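Local coordinates for cell wall surface anchor family protein (Streptococcus agalactiae serogroup V, PDB 3TW0) that serves as the adhesive tip pilin of Group B Streptococcus pili, probably attaching the bacterium to host tissue through a magnesium-binding von Willebrand factor A fold, at residues L35-D46 against V117-K126; P186-F196 against F285-K296. The protein carries 2 engineered substitutions. All coordinates share one frame; numbering follows the deposited sequence.

From the N terminus, the chain runs through strand 11-18 of the central parallel sheet into helix 33-48, continues through strand 55-61 and a run of further strands, and returns in helix 114-122, where contact 1 closes the first loop. Strand 165-172, back in the central sheet, follows before contact 2 opens at residues 186-196; that second loop closes at residues 285-296, ahead of helix 302-312. The two loops therefore lie in series and neither nest nor cross. Contact 1 joins two helices beside the central sheet, whereas contact 2 fastens a helix start to a surface loop. Their centres lie about 45 Å apart, on opposite sides of the chain's centre.

Contact 1. Residues L35-D46 against V117-K126; sequences LKAGEAVEKLID and VNILKSRIPK
Helix 33-48 and the end of helix 114-122, with the turn after it, pack side by side against the central sheet, nearly antiparallel at 168° and 10.8 Å between the axes of the two short segments. On the side facing the sheet the contact is apolar. Ile45 and Leu120 meet tip to tip, CD1 of the isoleucine 3.6 Å from CD2 of the leucine, while the other branch of Ile45, CG2, lies alongside Val117 CG1. Farther along, Val41 CG1 and Ile124 CD1 slide past each other at 3.7 Å. Gly38 presents bare backbone here: Ile124 CG2 rests 3.6 Å from Gly38 O, and Pro125 O comes close to Gly38 CA, so the turn lies directly on the helix.

Two lysines bridge the outer side. Lys126, bent at chi2 (-75°) and chi4, passes over Gly38 and brings NZ to 2.9 Å from Glu42 OE2, on the syn side but out of the carboxylate plane. The same oxygen accepts from a water that also donates to Lys121 O, which ties the carboxylate to the neighbouring helix as well. Lys121 crosses Asp46 at about a right angle; its NZ reaches the syn lone pair of Asp46 OD1 at 2.8 Å. The Asn25 side chain hydrogen-bonds both segments, Leu35 N through OD1 and Lys126 O through ND2.

Beneath, Val15 of strand 11-18 and Val56 and Leu58 of strand 55-61 support the apolar row. Helices packed on a central, mainly parallel sheet form the open alpha/beta (Rossmann-like) sandwich to which the von Willebrand factor A domain belongs.

Contact 2. Residues P186-F196 against F285-K296; sequences PYISTSYQNQF and FDPKTKKVSATK
Lys296 lies across the ring of Phe196, and with Thr295 it makes the close-fitting end of this surface contact. Lys296 CE sits over the centre of one ring face, 3.8 Å from the Phe196 centroid, a CH-pi contact; NZ adds a cation-pi interaction at 4.2 Å from the same centroid. With CG anti to the backbone N (chi1 180°) and then a bend at chi2, the lysine chain is laid over the ring, with Gln193 OE1 against its CD at 3.4 Å. The ammonium group also forms a salt bridge with Glu303 and shares a water with Gln193 NE2, whose amide is held in turn by Asn197.

Next to this, Thr295 OG1 accepts from Gln193 N at 2.8 Å, a somewhat bent bond (144°) to the first turn of the helix. Ser191 N-caps that helix, its OG taking Asn194 N. Ser293 packs against Tyr192, its OG 3.3 Å from ring atom CD2; the same oxygen accepts from Thr295 N in an ST turn, a local fold of the loop.

The other end is looser and more open to solvent. Pro186 CB touches Pro287 CD at 3.6 Å, the two side chains crossing at about a right angle, and Tyr187 brings only the end of its side chain obliquely to Pro287 CG. Asp286 OD2 gathers Lys288 N and Thr289 N, shaping the turn that carries this proline.

Overall, the loop between strand 271-276 and helix 302-312 lies against the start of helix 192-201, while Glu303 and Leu307 of helix 302-312 touch Phe196.

Contact 1. Residues L35-D46 against V117-K126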
loop_
_atom_site.group_PDB
_atom_site.type_symbol
_atom_site.label_atom_id
_atom_site.label_comp_id
_atom_site.label_asym_id
_atom_site.label_seq_id
_atom_site.Cartn_x
_atom_site.Cartn_y
_atom_site.Cartn_z
ATOM N N LEU A 35 -14.553 4.746 -10.111
ATOM C CA LEU A 35 -15.452 4.450 -11.234
ATOM C C LEU A 35 -14.603 4.237 -12.488
ATOM O O LEU A 35 -14.785 3.250 -13.211
ATOM C CB LEU A 35 -16.478 5.578 -11.450
ATOM C CG LEU A 35 -17.313 5.648 -12.757
ATOM C CD1 LEU A 35 -18.231 4.460 -12.977
ATOM C CD2 LEU A 35 -18.116 6.950 -12.831
ATOM N N LYS A 36 -13.669 5.153 -12.718
ATOM C CA LYS A 36 -12.839 5.130 -13.923
ATOM C C LYS A 36 -11.870 3.955 -13.927
ATOM O O LYS A 36 -11.641 3.331 -14.971
ATOM C CB LYS A 36 -12.145 6.488 -14.115
ATOM C CG LYS A 36 -13.145 7.642 -14.500
ATOM C CD LYS A 36 -12.528 9.053 -14.569
ATOM C CE LYS A 36 -10.993 9.016 -14.687
ATOM N NZ LYS A 36 -10.453 9.882 -15.790
ATOM N N ALA A 37 -11.315 3.646 -12.753
ATOM C CA ALA A 37 -10.452 2.474 -12.593
ATOM C C ALA A 37 -11.228 1.173 -12.869
ATOM O O ALA A 37 -10.769 0.313 -13.611
ATOM C CB ALA A 37 -9.828 2.470 -11.199
ATOM N N GLY A 38 -12.424 1.051 -12.306
ATOM C CA GLY A 38 -13.261 -0.101 -12.557
ATOM C C GLY A 38 -13.631 -0.283 -14.023
ATOM O O GLY A 38 -13.649 -1.418 -14.534
ATOM N N GLU A 39 -13.894 0.831 -14.710
ATOM C CA GLU A 39 -14.220 0.773 -16.145
ATOM C C GLU A 39 -13.036 0.355 -16.996
ATOM O O GLU A 39 -13.163 -0.436 -17.935
ATOM C CB GLU A 39 -14.823 2.099 -16.596
ATOM C CG GLU A 39 -16.234 2.259 -15.999
ATOM C CD GLU A 39 -16.916 3.539 -16.400
ATOM O OE1 GLU A 39 -16.226 4.468 -16.889
ATOM O OE2 GLU A 39 -18.144 3.607 -16.227
ATOM N N ALA A 40 -11.864 0.852 -16.633
ATOM C CA ALA A 40 -10.645 0.489 -17.337
ATOM C C ALA A 40 -10.408 -1.011 -17.201
ATOM O O ALA A 40 -10.121 -1.689 -18.194
ATOM C CB ALA A 40 -9.471 1.274 -16.774
ATOM N N VAL A 41 -10.530 -1.528 -15.978
ATOM C CA VAL A 41 -10.446 -2.991 -15.743
ATOM C C VAL A 41 -11.458 -3.786 -16.593
ATOM O O VAL A 41 -11.086 -4.725 -17.294
ATOM C CB VAL A 41 -10.594 -3.349 -14.242
ATOM C CG1 VAL A 41 -10.616 -4.883 -14.043
ATOM C CG2 VAL A 41 -9.490 -2.715 -13.438
ATOM N N GLU A 42 -12.737 -3.406 -16.545
ATOM C CA GLU A 42 -13.742 -4.028 -17.428
ATOM C C GLU A 42 -13.264 -4.111 -18.879
ATOM O O GLU A 42 -13.422 -5.150 -19.542
ATOM C CB GLU A 42 -15.047 -3.235 -17.386
ATOM C CG GLU A 42 -15.994 -3.682 -16.288
ATOM C CD GLU A 42 -17.134 -2.712 -16.030
ATOM O OE1 GLU A 42 -17.179 -1.610 -16.625
ATOM O OE2 GLU A 42 -17.998 -3.049 -15.195
ATOM N N LYS A 43 -12.684 -3.016 -19.370
ATOM C CA LYS A 43 -12.229 -2.942 -20.770
ATOM C C LYS A 43 -11.041 -3.859 -20.987
ATOM O O LYS A 43 -10.921 -4.507 -22.026
ATOM C CB LYS A 43 -11.852 -1.509 -21.169
ATOM C CG LYS A 43 -12.890 -0.758 -22.014
ATOM C CD LYS A 43 -13.608 0.373 -21.237
ATOM C CE LYS A 43 -12.700 1.595 -20.976
ATOM N NZ LYS A 43 -11.831 1.930 -22.135
ATOM N N LEU A 44 -10.166 -3.936 -19.994
ATOM C CA LEU A 44 -8.995 -4.795 -20.136
ATOM C C LEU A 44 -9.395 -6.278 -20.153
ATOM O O LEU A 44 -8.994 -7.036 -21.043
ATOM C CB LEU A 44 -7.939 -4.466 -19.088
ATOM C CG LEU A 44 -6.719 -5.353 -19.264
ATOM C CD1 LEU A 44 -5.799 -4.908 -20.401
ATOM C CD2 LEU A 44 -6.004 -5.368 -18.002
ATOM N N ILE A 45 -10.227 -6.672 -19.197
ATOM C CA ILE A 45 -10.735 -8.027 -19.148
ATOM C C ILE A 45 -11.369 -8.415 -20.491
ATOM O O ILE A 45 -11.007 -9.450 -21.052
ATOM C CB ILE A 45 -11.751 -8.241 -17.975
ATOM C CG1 ILE A 45 -11.112 -7.952 -16.591
ATOM C CG2 ILE A 45 -12.331 -9.650 -18.021
ATOM C CD1 ILE A 45 -9.995 -8.920 -16.136
ATOM N N ASP A 46 -12.284 -7.594 -21.008
ATOM C CA ASP A 46 -12.965 -7.922 -22.277
ATOM C C ASP A 46 -11.940 -8.067 -23.394
ATOM O O ASP A 46 -12.040 -8.984 -24.216
ATOM C CB ASP A 46 -14.007 -6.872 -22.675
ATOM C CG ASP A 46 -15.208 -6.852 -21.751
ATOM O OD1 ASP A 46 -15.465 -7.867 -21.052
ATOM O OD2 ASP A 46 -15.898 -5.807 -21.712
ATOM N N VAL A 117 -15.117 -15.750 -15.706
ATOM C CA VAL A 117 -14.798 -14.386 -16.136
ATOM C C VAL A 117 -15.908 -13.439 -15.667
ATOM O O VAL A 117 -15.619 -12.382 -15.098
ATOM C CB VAL A 117 -14.570 -14.315 -17.661
ATOM C CG1 VAL A 117 -14.317 -12.870 -18.137
ATOM C CG2 VAL A 117 -13.398 -15.190 -18.028
ATOM N N ASN A 118 -17.166 -13.848 -15.880
ATOM C CA ASN A 118 -18.349 -13.124 -15.418
ATOM C C ASN A 118 -18.360 -12.881 -13.904
ATOM O O ASN A 118 -18.804 -11.834 -13.447
ATOM C CB ASN A 118 -19.625 -13.908 -15.741
ATOM C CG ASN A 118 -20.020 -13.861 -17.210
ATOM O OD1 ASN A 118 -19.569 -13.008 -17.979
ATOM N ND2 ASN A 118 -20.885 -14.790 -17.601
ATOM N N ILE A 119 -17.933 -13.871 -13.127
ATOM C CA ILE A 119 -17.821 -13.690 -11.675
ATOM C C ILE A 119 -16.789 -12.599 -11.376
ATOM O O ILE A 119 -17.065 -11.676 -10.599
ATOM C CB ILE A 119 -17.394 -14.967 -10.955
ATOM C CG1 ILE A 119 -18.469 -16.034 -11.098
ATOM C CG2 ILE A 119 -17.179 -14.691 -9.492
ATOM C CD1 ILE A 119 -17.942 -17.424 -10.872
ATOM N N LEU A 120 -15.616 -12.714 -11.998
ATOM C CA LEU A 120 -14.556 -11.683 -11.861
ATOM C C LEU A 120 -15.108 -10.276 -12.116
ATOM O O LEU A 120 -15.027 -9.394 -11.251
ATOM C CB LEU A 120 -13.375 -12.023 -12.780
ATOM C CG LEU A 120 -12.086 -11.221 -12.716
ATOM C CD1 LEU A 120 -10.938 -12.061 -13.261
ATOM C CD2 LEU A 120 -12.257 -9.925 -13.471
ATOM N N LYS A 121 -15.739 -10.083 -13.273
ATOM C CA LYS A 121 -16.245 -8.774 -13.647
ATOM C C LYS A 121 -17.354 -8.261 -12.693
ATOM O O LYS A 121 -17.433 -7.060 -12.460
ATOM C CB LYS A 121 -16.737 -8.770 -15.096
ATOM C CG LYS A 121 -15.678 -9.045 -16.167
ATOM C CD LYS A 121 -16.296 -8.964 -17.570
ATOM C CE LYS A 121 -16.584 -7.511 -17.897
ATOM N NZ LYS A 121 -17.409 -7.277 -19.147
ATOM N N SER A 122 -18.173 -9.163 -12.138
ATOM C CA SER A 122 -19.194 -8.794 -11.131
ATOM C C SER A 122 -18.552 -8.315 -9.816
ATOM O O SER A 122 -19.158 -7.581 -9.031
ATOM C CB SER A 122 -20.142 -9.967 -10.841
ATOM O OG SER A 122 -19.574 -10.902 -9.915
ATOM N N ARG A 123 -17.316 -8.727 -9.578
ATOM C CA ARG A 123 -16.617 -8.337 -8.362
ATOM C C ARG A 123 -15.796 -7.029 -8.479
ATOM O O ARG A 123 -15.191 -6.580 -7.490
ATOM C CB ARG A 123 -15.732 -9.477 -7.922
ATOM C CG ARG A 123 -16.525 -10.633 -7.351
ATOM C CD ARG A 123 -15.592 -11.640 -6.772
ATOM N NE ARG A 123 -16.296 -12.869 -6.453
ATOM C CZ ARG A 123 -15.701 -14.030 -6.216
ATOM N NH1 ARG A 123 -14.392 -14.144 -6.273
ATOM N NH2 ARG A 123 -16.429 -15.087 -5.912
ATOM N N ILE A 124 -15.810 -6.412 -9.661
ATOM C CA ILE A 124 -15.100 -5.161 -9.887
ATOM C C ILE A 124 -15.851 -4.011 -9.180
ATOM O O ILE A 124 -16.928 -3.633 -9.604
ATOM C CB ILE A 124 -14.976 -4.864 -11.414
ATOM C CG1 ILE A 124 -14.049 -5.858 -12.120
ATOM C CG2 ILE A 124 -14.479 -3.447 -11.684
ATOM C CD1 ILE A 124 -14.187 -5.794 -13.635
ATOM N N PRO A 125 -15.280 -3.444 -8.102
ATOM C CA PRO A 125 -15.932 -2.268 -7.510
ATOM C C PRO A 125 -15.820 -1.013 -8.406
ATOM O O PRO A 125 -14.876 -0.885 -9.216
ATOM C CB PRO A 125 -15.133 -2.054 -6.233
ATOM C CG PRO A 125 -13.731 -2.497 -6.612
ATOM C CD PRO A 125 -13.990 -3.751 -7.440
ATOM N N LYS A 126 -16.769 -0.087 -8.232
ATOM C CA LYS A 126 -16.829 1.167 -8.974
ATOM C C LYS A 126 -16.773 2.316 -7.977
ATOM O O LYS A 126 -16.926 3.484 -8.334
ATOM C CB LYS A 126 -18.132 1.231 -9.796
ATOM C CG LYS A 126 -18.293 0.098 -10.844
ATOM C CD LYS A 126 -17.397 0.332 -12.054
ATOM C CE LYS A 126 -17.579 -0.736 -13.137
ATOM N NZ LYS A 126 -18.833 -0.535 -13.913
HETATM O O HOH W 1 -18.008 -5.658 -14.842
#

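Contact 2. Residues P186-F196 against F285-K296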
loop_
_atom_site.group_PDB
_atom_site.type_symbol
_atom_site.label_atom_id
_atom_site.label_comp_id
_atom_site.label_asym_id
_atom_site.label_seq_id
_atom_site.Cartn_x
_atom_site.Cartn_y
_atom_site.Cartn_z
ATOM N N PRO A 186 19.724 -3.509 14.172
ATOM C CA PRO A 186 20.147 -2.414 15.013
ATOM C C PRO A 186 21.262 -2.824 15.964
ATOM O O PRO A 186 21.793 -1.982 16.683
ATOM C CB PRO A 186 18.879 -2.090 15.807
ATOM C CG PRO A 186 18.165 -3.324 15.918
ATOM C CD PRO A 186 18.458 -4.105 14.649
ATOM N N TYR A 187 21.625 -4.107 15.953
ATOM C CA TYR A 187 22.444 -4.652 17.019
ATOM C C TYR A 187 23.852 -4.961 16.574
ATOM O O TYR A 187 24.614 -5.535 17.316
ATOM C CB TYR A 187 21.764 -5.890 17.606
ATOM C CG TYR A 187 20.439 -5.541 18.281
ATOM C CD1 TYR A 187 20.307 -4.355 19.011
ATOM C CD2 TYR A 187 19.332 -6.388 18.185
ATOM C CE1 TYR A 187 19.106 -4.011 19.637
ATOM C CE2 TYR A 187 18.127 -6.067 18.810
ATOM C CZ TYR A 187 18.026 -4.874 19.535
ATOM O OH TYR A 187 16.848 -4.535 20.157
ATOM N N ILE A 188 24.189 -4.578 15.350
ATOM C CA ILE A 188 25.547 -4.761 14.869
ATOM C C ILE A 188 26.170 -3.389 14.645
ATOM O O ILE A 188 25.446 -2.385 14.537
ATOM C CB ILE A 188 25.630 -5.658 13.588
ATOM C CG1 ILE A 188 24.760 -5.118 12.447
ATOM C CG2 ILE A 188 25.297 -7.100 13.915
ATOM C CD1 ILE A 188 24.930 -5.903 11.159
ATOM N N SER A 189 27.500 -3.321 14.558
ATOM C CA SER A 189 28.126 -2.021 14.249
ATOM C C SER A 189 28.088 -1.590 12.765
ATOM O O SER A 189 28.253 -0.414 12.487
ATOM C CB SER A 189 29.557 -1.955 14.770
ATOM O OG SER A 189 30.364 -2.852 14.021
ATOM N N THR A 190 27.867 -2.506 11.827
ATOM C CA THR A 190 27.733 -2.123 10.418
ATOM C C THR A 190 26.702 -1.003 10.280
ATOM O O THR A 190 25.565 -1.143 10.782
ATOM C CB THR A 190 27.303 -3.304 9.560
ATOM O OG1 THR A 190 28.269 -4.358 9.673
ATOM C CG2 THR A 190 27.163 -2.903 8.095
ATOM N N SER A 191 27.102 0.117 9.656
ATOM C CA SER A 191 26.190 1.254 9.457
ATOM C C SER A 191 24.950 0.821 8.682
ATOM O O SER A 191 25.002 -0.110 7.886
ATOM C CB SER A 191 26.869 2.400 8.685
ATOM O OG SER A 191 27.032 2.023 7.335
ATOM N N TYR A 192 23.842 1.530 8.881
ATOM C CA TYR A 192 22.646 1.217 8.115
ATOM C C TYR A 192 22.876 1.356 6.596
ATOM O O TYR A 192 22.353 0.551 5.821
ATOM C CB TYR A 192 21.453 2.059 8.594
ATOM C CG TYR A 192 20.988 1.690 9.982
ATOM C CD1 TYR A 192 20.549 0.370 10.254
ATOM C CD2 TYR A 192 20.948 2.645 11.024
ATOM C CE1 TYR A 192 20.108 -0.000 11.539
ATOM C CE2 TYR A 192 20.483 2.280 12.320
ATOM C CZ TYR A 192 20.076 0.954 12.542
ATOM O OH TYR A 192 19.623 0.542 13.752
ATOM N N GLN A 193 23.669 2.349 6.177
ATOM C CA GLN A 193 23.977 2.480 4.746
ATOM C C GLN A 193 24.688 1.231 4.208
ATOM O O GLN A 193 24.309 0.693 3.170
ATOM C CB GLN A 193 24.779 3.749 4.427
ATOM C CG GLN A 193 24.960 3.970 2.901
ATOM C CD GLN A 193 23.629 4.182 2.168
ATOM O OE1 GLN A 193 22.862 5.074 2.516
ATOM N NE2 GLN A 193 23.356 3.358 1.155
ATOM N N ASN A 194 25.706 0.755 4.921
ATOM C CA ASN A 194 26.376 -0.464 4.502
ATOM C C ASN A 194 25.457 -1.685 4.589
ATOM O O ASN A 194 25.578 -2.608 3.796
ATOM C CB ASN A 194 27.684 -0.687 5.282
ATOM C CG ASN A 194 28.793 0.305 4.881
ATOM O OD1 ASN A 194 28.822 0.785 3.749
ATOM N ND2 ASN A 194 29.705 0.606 5.815
ATOM N N GLN A 195 24.524 -1.695 5.544
ATOM C CA GLN A 195 23.560 -2.811 5.632
ATOM C C GLN A 195 22.660 -2.789 4.403
ATOM O O GLN A 195 22.433 -3.807 3.774
ATOM C CB GLN A 195 22.713 -2.727 6.912
ATOM C CG GLN A 195 23.475 -3.024 8.202
ATOM C CD GLN A 195 22.533 -3.241 9.366
ATOM O OE1 GLN A 195 21.478 -3.871 9.211
ATOM N NE2 GLN A 195 22.884 -2.698 10.509
ATOM N N PHE A 196 22.206 -1.609 4.034
ATOM C CA PHE A 196 21.289 -1.432 2.887
ATOM C C PHE A 196 21.984 -1.884 1.609
ATOM O O PHE A 196 21.475 -2.739 0.853
ATOM C CB PHE A 196 20.901 0.048 2.802
ATOM C CG PHE A 196 19.933 0.384 1.693
ATOM C CD1 PHE A 196 18.562 0.165 1.847
ATOM C CD2 PHE A 196 20.392 0.998 0.505
ATOM C CE1 PHE A 196 17.672 0.520 0.833
ATOM C CE2 PHE A 196 19.516 1.330 -0.500
ATOM C CZ PHE A 196 18.149 1.087 -0.353
ATOM N N PHE A 285 15.533 3.133 13.225
ATOM C CA PHE A 285 15.897 3.816 14.460
ATOM C C PHE A 285 16.195 2.732 15.529
ATOM O O PHE A 285 15.621 1.629 15.474
ATOM C CB PHE A 285 14.753 4.743 14.921
ATOM C CG PHE A 285 13.418 4.041 15.104
ATOM C CD1 PHE A 285 13.130 3.343 16.273
ATOM C CD2 PHE A 285 12.455 4.074 14.098
ATOM C CE1 PHE A 285 11.913 2.671 16.428
ATOM C CE2 PHE A 285 11.222 3.429 14.264
ATOM C CZ PHE A 285 10.944 2.732 15.435
ATOM N N ASP A 286 17.092 3.038 16.458
ATOM C CA ASP A 286 17.471 2.131 17.531
ATOM C C ASP A 286 16.236 1.833 18.348
ATOM O O ASP A 286 15.582 2.749 18.829
ATOM C CB ASP A 286 18.533 2.768 18.439
ATOM C CG ASP A 286 19.075 1.798 19.495
ATOM O OD1 ASP A 286 20.301 1.610 19.517
ATOM O OD2 ASP A 286 18.303 1.235 20.304
ATOM N N PRO A 287 15.904 0.551 18.500
ATOM C CA PRO A 287 14.622 0.278 19.161
ATOM C C PRO A 287 14.658 0.582 20.668
ATOM O O PRO A 287 13.601 0.802 21.269
ATOM C CB PRO A 287 14.378 -1.213 18.886
ATOM C CG PRO A 287 15.668 -1.766 18.351
ATOM C CD PRO A 287 16.667 -0.670 18.195
ATOM N N LYS A 288 15.850 0.635 21.259
ATOM C CA LYS A 288 15.973 0.978 22.685
ATOM C C LYS A 288 16.025 2.478 22.922
ATOM O O LYS A 288 15.194 3.016 23.676
ATOM C CB LYS A 288 17.159 0.264 23.343
ATOM C CG LYS A 288 16.799 -1.165 23.800
ATOM C CD LYS A 288 15.684 -1.116 24.889
ATOM C CE LYS A 288 15.134 -2.507 25.232
ATOM N NZ LYS A 288 14.135 -2.969 24.237
ATOM N N THR A 289 16.967 3.158 22.263
ATOM C CA THR A 289 17.165 4.592 22.489
ATOM C C THR A 289 16.305 5.480 21.577
ATOM O O THR A 289 16.187 6.684 21.808
ATOM C CB THR A 289 18.609 4.986 22.203
ATOM O OG1 THR A 289 18.814 4.950 20.789
ATOM C CG2 THR A 289 19.600 4.050 22.906
ATOM N N LYS A 290 15.761 4.889 20.516
ATOM C CA LYS A 290 14.967 5.618 19.492
ATOM C C LYS A 290 15.739 6.619 18.607
ATOM O O LYS A 290 15.126 7.365 17.858
ATOM C CB LYS A 290 13.723 6.280 20.116
ATOM C CG LYS A 290 12.789 5.340 20.873
ATOM C CD LYS A 290 12.056 4.362 19.908
ATOM C CE LYS A 290 10.808 3.708 20.542
ATOM N NZ LYS A 290 11.190 2.789 21.643
ATOM N N LYS A 291 17.070 6.632 18.709
ATOM C CA LYS A 291 17.951 7.410 17.829
ATOM C C LYS A 291 17.693 7.001 16.386
ATOM O O LYS A 291 17.854 5.831 16.056
ATOM C CB LYS A 291 19.443 7.121 18.158
ATOM C CG LYS A 291 19.935 7.637 19.530
ATOM C CD LYS A 291 20.883 6.634 20.290
ATOM C CE LYS A 291 22.364 6.705 19.867
ATOM N NZ LYS A 291 23.006 8.032 20.189
ATOM N N VAL A 292 17.266 7.936 15.537
ATOM C CA VAL A 292 17.110 7.626 14.116
ATOM C C VAL A 292 18.483 7.339 13.483
ATOM O O VAL A 292 19.514 7.812 13.978
ATOM C CB VAL A 292 16.340 8.741 13.324
ATOM C CG1 VAL A 292 17.171 10.026 13.141
ATOM C CG2 VAL A 292 15.911 8.210 11.976
ATOM N N SER A 293 18.477 6.558 12.408
ATOM C CA SER A 293 19.672 6.263 11.635
ATOM C C SER A 293 20.415 7.539 11.224
ATOM O O SER A 293 19.802 8.513 10.775
ATOM C CB SER A 293 19.274 5.484 10.374
ATOM O OG SER A 293 20.345 5.473 9.434
ATOM N N ALA A 294 21.730 7.534 11.384
ATOM C CA ALA A 294 22.566 8.656 10.954
ATOM C C ALA A 294 23.140 8.386 9.563
ATOM O O ALA A 294 23.940 9.188 9.024
ATOM C CB ALA A 294 23.700 8.878 11.962
ATOM N N THR A 295 22.780 7.254 8.976
ATOM C CA THR A 295 23.157 7.039 7.570
ATOM C C THR A 295 21.924 6.821 6.684
ATOM O O THR A 295 21.220 7.762 6.392
ATOM C CB THR A 295 24.227 5.925 7.383
ATOM O OG1 THR A 295 23.701 4.667 7.821
ATOM C CG2 THR A 295 25.515 6.239 8.144
ATOM N N LYS A 296 21.680 5.590 6.243
ATOM C CA LYS A 296 20.569 5.336 5.338
ATOM C C LYS A 296 19.270 5.609 6.088
ATOM O O LYS A 296 19.131 5.154 7.243
ATOM C CB LYS A 296 20.575 3.861 4.894
ATOM C CG LYS A 296 19.426 3.468 3.922
ATOM C CD LYS A 296 19.570 4.200 2.568
ATOM C CE LYS A 296 18.258 4.277 1.844
ATOM N NZ LYS A 296 18.313 4.839 0.456
HETATM O O HOH W 2 20.826 4.460 -0.556
#